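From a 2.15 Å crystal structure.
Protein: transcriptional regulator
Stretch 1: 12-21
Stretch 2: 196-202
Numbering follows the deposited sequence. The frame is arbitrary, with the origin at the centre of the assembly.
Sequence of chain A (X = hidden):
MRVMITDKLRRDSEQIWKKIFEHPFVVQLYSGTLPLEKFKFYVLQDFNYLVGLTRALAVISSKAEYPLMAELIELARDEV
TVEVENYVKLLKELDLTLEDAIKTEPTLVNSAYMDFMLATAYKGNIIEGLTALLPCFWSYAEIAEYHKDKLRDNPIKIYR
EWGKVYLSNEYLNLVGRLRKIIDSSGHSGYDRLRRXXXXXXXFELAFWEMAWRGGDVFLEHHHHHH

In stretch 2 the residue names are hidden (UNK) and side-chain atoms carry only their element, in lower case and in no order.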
# COMPACT_ATOMS: atom_id res chain seq x y z
N ASP A 12 4.39 29.71 4.94
CA ASP A 12 3.09 29.34 5.51
C ASP A 12 3.06 28.66 6.87
O ASP A 12 1.99 28.43 7.41
CB ASP A 12 2.33 28.45 4.52
CG ASP A 12 2.10 29.14 3.20
OD1 ASP A 12 2.11 30.37 3.17
OD2 ASP A 12 1.89 28.44 2.19
N SER A 13 4.22 28.32 7.42
CA SER A 13 4.23 27.66 8.73
C SER A 13 5.06 28.40 9.75
O SER A 13 5.42 27.83 10.79
CB SER A 13 4.77 26.23 8.60
OG SER A 13 6.06 26.23 8.02
N GLU A 14 5.36 29.67 9.46
CA GLU A 14 6.20 30.51 10.33
C GLU A 14 5.79 30.56 11.80
O GLU A 14 6.63 30.49 12.70
CB GLU A 14 6.24 31.96 9.79
CG GLU A 14 7.06 32.13 8.49
CD GLU A 14 6.92 33.51 7.88
OE1 GLU A 14 5.92 34.19 8.17
OE2 GLU A 14 7.80 33.92 7.07
N GLN A 15 4.50 30.69 12.04
CA GLN A 15 4.07 30.79 13.42
C GLN A 15 4.28 29.52 14.24
O GLN A 15 4.67 29.59 15.40
CB GLN A 15 2.62 31.26 13.48
CG GLN A 15 2.29 31.94 14.79
CD GLN A 15 3.47 32.73 15.35
OE1 GLN A 15 3.89 33.76 14.78
NE2 GLN A 15 4.04 32.25 16.46
N ILE A 16 4.05 28.36 13.65
CA ILE A 16 4.26 27.17 14.46
C ILE A 16 5.75 26.85 14.59
O ILE A 16 6.17 26.31 15.61
CB ILE A 16 3.44 25.97 13.94
CG1 ILE A 16 4.33 24.99 13.23
CG2 ILE A 16 2.27 26.42 13.10
CD1 ILE A 16 4.48 23.75 14.08
N TRP A 17 6.57 27.18 13.58
CA TRP A 17 8.00 26.92 13.69
C TRP A 17 8.59 27.80 14.79
O TRP A 17 9.50 27.39 15.51
CB TRP A 17 8.70 27.15 12.34
CG TRP A 17 8.58 25.92 11.42
CD1 TRP A 17 7.48 25.16 11.23
CD2 TRP A 17 9.63 25.33 10.64
NE1 TRP A 17 7.76 24.11 10.38
CE2 TRP A 17 9.08 24.19 10.01
CE3 TRP A 17 10.98 25.65 10.42
CZ2 TRP A 17 9.84 23.37 9.17
CZ3 TRP A 17 11.73 24.83 9.59
CH2 TRP A 17 11.15 23.70 8.97
N LYS A 18 8.06 29.01 14.94
CA LYS A 18 8.51 29.91 15.99
C LYS A 18 8.25 29.24 17.35
O LYS A 18 9.11 29.25 18.24
CB LYS A 18 7.77 31.24 15.89
CG LYS A 18 8.13 32.23 16.97
CD LYS A 18 7.40 33.55 16.75
CE LYS A 18 7.64 34.50 17.92
NZ LYS A 18 6.85 35.75 17.74
N LYS A 19 7.06 28.66 17.52
CA LYS A 19 6.73 27.98 18.78
C LYS A 19 7.68 26.78 18.97
O LYS A 19 8.00 26.40 20.09
CB LYS A 19 5.29 27.48 18.77
CG LYS A 19 4.22 28.55 18.51
CD LYS A 19 2.85 27.88 18.52
CE LYS A 19 1.75 28.82 18.08
NZ LYS A 19 1.72 30.03 18.93
N ILE A 20 8.11 26.18 17.86
CA ILE A 20 9.04 25.06 17.96
C ILE A 20 10.41 25.58 18.41
O ILE A 20 11.05 25.01 19.30
CB ILE A 20 9.25 24.37 16.62
CG1 ILE A 20 7.97 23.66 16.18
CG2 ILE A 20 10.45 23.42 16.71
CD1 ILE A 20 8.06 22.99 14.80
N PHE A 21 10.87 26.67 17.80
CA PHE A 21 12.17 27.22 18.18
C PHE A 21 12.19 27.66 19.64
O PHE A 21 13.21 27.55 20.31
CB PHE A 21 12.55 28.41 17.28
CG PHE A 21 12.69 28.06 15.82
CD1 PHE A 21 13.29 26.86 15.43
CD2 PHE A 21 12.25 28.94 14.84
CE1 PHE A 21 13.44 26.55 14.08
CE2 PHE A 21 12.40 28.64 13.49
CZ PHE A 21 13.00 27.44 13.10
N UNK A 196 -0.08 19.18 4.18
CA UNK A 196 0.78 18.09 4.64
C UNK A 196 1.93 18.65 5.48
O UNK A 196 2.22 18.14 6.57
c UNK A 196 1.40 17.31 3.48
c UNK A 196 2.47 16.36 4.02
c UNK A 196 0.33 16.48 2.76
c UNK A 196 0.77 15.96 1.40
N UNK A 197 2.58 19.69 4.97
CA UNK A 197 3.71 20.31 5.66
C UNK A 197 3.26 20.93 6.99
O UNK A 197 3.98 20.85 7.98
c UNK A 197 6.86 21.19 4.82
c UNK A 197 8.26 22.69 6.12
c UNK A 197 8.14 21.60 5.25
c UNK A 197 7.10 23.36 6.56
c UNK A 197 5.71 21.85 5.26
c UNK A 197 5.84 22.93 6.13
c UNK A 197 4.34 21.40 4.79
N UNK A 198 2.10 21.57 7.00
CA UNK A 198 1.63 22.18 8.24
C UNK A 198 1.27 21.11 9.28
O UNK A 198 1.50 21.29 10.48
c UNK A 198 0.90 24.42 7.39
c UNK A 198 -0.34 23.36 9.30
c UNK A 198 -0.23 25.40 7.01
c UNK A 198 0.41 23.10 7.99
N UNK A 199 0.72 20.00 8.81
CA UNK A 199 0.38 18.89 9.71
C UNK A 199 1.67 18.36 10.34
O UNK A 199 1.74 18.14 11.55
o UNK A 199 -1.56 18.20 8.43
c UNK A 199 -0.52 16.52 9.86
c UNK A 199 -0.31 17.74 8.95
N UNK A 200 2.68 18.16 9.50
CA UNK A 200 3.94 17.63 9.98
C UNK A 200 4.58 18.56 10.99
O UNK A 200 5.20 18.10 11.96
N UNK A 201 4.43 19.86 10.76
CA UNK A 201 5.00 20.87 11.65
C UNK A 201 4.29 20.84 13.00
O UNK A 201 4.93 20.99 14.05
o UNK A 201 5.56 22.32 9.77
c UNK A 201 4.87 22.27 11.01
N UNK A 202 2.97 20.66 12.98
CA UNK A 202 2.21 20.58 14.23
C UNK A 202 2.66 19.36 15.02
O UNK A 202 2.84 19.42 16.24
n UNK A 202 -3.51 22.90 13.11
c UNK A 202 -2.03 23.00 12.99
c UNK A 202 -1.38 21.72 13.47
c UNK A 202 0.71 20.51 13.97
c UNK A 202 0.12 21.81 13.45

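Position 196 carries four side-chain carbons. They fork at the first, and one arm is two carbons long. None comes near stretch 1. A fork with unequal arms, all carbon, is Ile 196.

Position 197 has one carbon followed by a ring of six carbons. One ring carbon lies 3.4 Å from OG of Ser 13, which sits at the ring edge, near its plane. Another lies 3.5 Å from CZ2 of Trp 17. The bare six-membered ring identifies Phe 197.

Position 198 again shows four carbons forked at the first, with one arm of two carbons. CA to CB points sideways, but the end of the chain comes nearer to stretch 1. Its last carbon is 3.8 Å from the backbone O of Asp 12. This is Ile 198, and the atom that reaches Asp 12 is CD1.

Position 199 has one carbon that carries one oxygen and one carbon. It is out of reach of stretch 1. The small branched hydroxyl side chain is that of Thr 199.

Position 200 has no side-chain atoms. It touches nothing on stretch 1. It is Gly 200.

Position 201 has one carbon and then one oxygen. The oxygen is 2.9 Å from NE1 of Trp 17, and CA to CB points toward stretch 1. One carbon ending in a hydroxyl gives Ser 201.

Position 202 has four carbons in a row ending in nitrogen. CA to CB points away from stretch 1. Its backbone N is 3.6 Å from CD1 of Ile 16. The linear chain ending in an amine is Lys 202.

The two helices run nearly parallel, at 20°, with their axes 9.9 Å apart at closest approach. Phe 197 and Ser 201 are one helical turn apart, so both can point toward stretch 1. The indole N-H of Trp 17 donates to the hydroxyl of Ser 201, with NE1 to OG at 2.9 Å and an angle of 165°. That hydroxyl in turn donates to the backbone of its own helix, with OG of Ser 201 2.8 Å from O of Phe 197. The acceptor is therefore held in place for the indole. The Trp 17 six-membered ring and the Phe 197 ring lie at 19° but barely overlap. Ile 198 packs at the start of stretch 1, by Asp 12 and Ser 13. A polar link thus sits beside apolar packing, and the contact buries 335 Å² in all.

Stretch 2 196-202: IFITGSK
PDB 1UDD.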